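Local coordinates for yopT (Bacillus subtilis, PDB 2DLB), which is of unknown function but forms a homodimer in which long beta-strands of the two chains pair with each other, at the interface of chains A and B. Residues are numbered along the deposited sequence; one frame, centred on the assembly and turned at random. Chains: chain A/B, yopT.

The interface of chains A and B. Residues chain A 13-14, 64-67; chain B 5-7.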
# COMPACT_ATOMS: atom_id res chain seq x y z
N GLU A 13 5.11 -5.03 1.40
CA GLU A 13 5.01 -6.47 1.39
C GLU A 13 3.93 -6.86 2.40
O GLU A 13 3.96 -6.43 3.56
CB GLU A 13 6.36 -7.13 1.74
CG GLU A 13 6.35 -8.60 1.32
CD GLU A 13 6.58 -8.80 -0.17
OE1 GLU A 13 6.97 -7.90 -0.93
OE2 GLU A 13 6.35 -9.97 -0.60
N ILE A 14 2.97 -7.64 1.98
CA ILE A 14 1.86 -8.12 2.80
C ILE A 14 1.92 -9.65 2.87
O ILE A 14 2.61 -10.32 2.08
CB ILE A 14 0.49 -7.68 2.30
CG1 ILE A 14 0.15 -8.20 0.91
CG2 ILE A 14 0.40 -6.14 2.32
CD1 ILE A 14 -1.34 -8.35 0.65
N ILE A 64 3.11 -11.77 -6.55
CA ILE A 64 3.39 -12.67 -5.48
C ILE A 64 4.91 -12.88 -5.41
O ILE A 64 5.53 -13.09 -6.46
CB ILE A 64 2.62 -13.99 -5.66
CG1 ILE A 64 1.09 -13.78 -5.66
CG2 ILE A 64 3.04 -15.02 -4.60
CD1 ILE A 64 0.22 -14.98 -5.89
N THR A 65 5.48 -12.81 -4.22
CA THR A 65 6.89 -13.01 -3.95
C THR A 65 7.23 -14.43 -3.55
O THR A 65 8.14 -15.06 -4.10
CB THR A 65 7.36 -12.05 -2.83
OG1 THR A 65 6.91 -10.70 -3.13
CG2 THR A 65 8.86 -12.09 -2.74
N ASN A 66 6.48 -15.02 -2.61
CA ASN A 66 6.68 -16.30 -2.05
C ASN A 66 5.31 -16.99 -1.82
O ASN A 66 4.35 -16.32 -1.41
CB ASN A 66 7.30 -16.29 -0.65
CG ASN A 66 8.51 -15.44 -0.47
OD1 ASN A 66 8.70 -14.66 0.45
ND2 ASN A 66 9.42 -15.55 -1.40
N THR A 67 5.30 -18.30 -2.01
CA THR A 67 4.20 -19.16 -1.58
C THR A 67 4.78 -20.35 -0.87
O THR A 67 5.65 -21.06 -1.42
CB THR A 67 3.37 -19.63 -2.78
OG1 THR A 67 2.92 -18.48 -3.49
CG2 THR A 67 2.15 -20.46 -2.38
N LEU B 5 1.13 -19.87 3.15
CA LEU B 5 1.42 -18.47 3.34
C LEU B 5 1.89 -17.89 1.99
O LEU B 5 2.73 -18.46 1.31
CB LEU B 5 2.48 -18.30 4.42
CG LEU B 5 2.99 -16.91 4.73
CD1 LEU B 5 3.38 -16.76 6.19
CD2 LEU B 5 4.21 -16.57 3.87
N ASN B 6 1.39 -16.74 1.65
CA ASN B 6 1.86 -15.99 0.52
C ASN B 6 2.35 -14.61 0.97
O ASN B 6 1.71 -13.95 1.76
CB ASN B 6 0.74 -15.78 -0.52
CG ASN B 6 0.29 -17.06 -1.17
OD1 ASN B 6 0.76 -17.43 -2.26
ND2 ASN B 6 -0.64 -17.73 -0.53
N ASN B 7 3.53 -14.23 0.51
CA ASN B 7 3.99 -12.86 0.65
C ASN B 7 3.79 -12.19 -0.70
O ASN B 7 4.20 -12.76 -1.74
CB ASN B 7 5.45 -12.84 1.04
CG ASN B 7 5.67 -13.40 2.42
OD1 ASN B 7 5.17 -12.84 3.44
ND2 ASN B 7 6.44 -14.46 2.43
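A:Thr67 and B:Asn6 face each other across an antiparallel pairing, and their side chains run roughly parallel from the same face of the sheet. Hydroxyl OG1 of A:Thr67 is anti to its carbonyl carbon (chi1 -56°), which turns it toward the partner strand, where it donates to the amide oxygen OD1 of B:Asn6 at 2.7 Å. The donor sits out of the carbonyl plane, and methyl CG2 of A:Thr67 also borders OD1. Threonine suits the place because its branched carbon favours strand geometry while offering both a hydroxyl and a methyl.

The next pair, A:Asn66 and B:Asn7, meets quite differently: the side chains cross at a slant with their amide planes nearly perpendicular (89°). ND2 of B:Asn7 reaches OD1 of A:Asn66 at 3.0 Å, but the bond is bent and weak. Asparagine fits here because its short amide carries both donor and acceptor. The adjoining backbone sets the register, with B:Asn7 N donating to A:Asn66 O at 3.0 Å. B:Asn7 O accepts from N of A:Thr65 at 2.8 Å and, weakly, from that of A:Asn66.

A:Glu13, from strand 3-19 of chain A, crosses B:Asn7 at about a right angle, carboxylate OE2 of A:Glu13 lying 3.4 Å from CB of B:Asn7. Glutamate's chain, bent at chi2 (79°), lets the syn lone pair of OE2 accept hydroxyl OG1 of A:Thr65, probably steadying both side chains beside the partner strand.

Strand 3-19 of one chain thus pairs with strand 52-69 of the other; repeated by two-fold symmetry, this bridging helps join the homodimer.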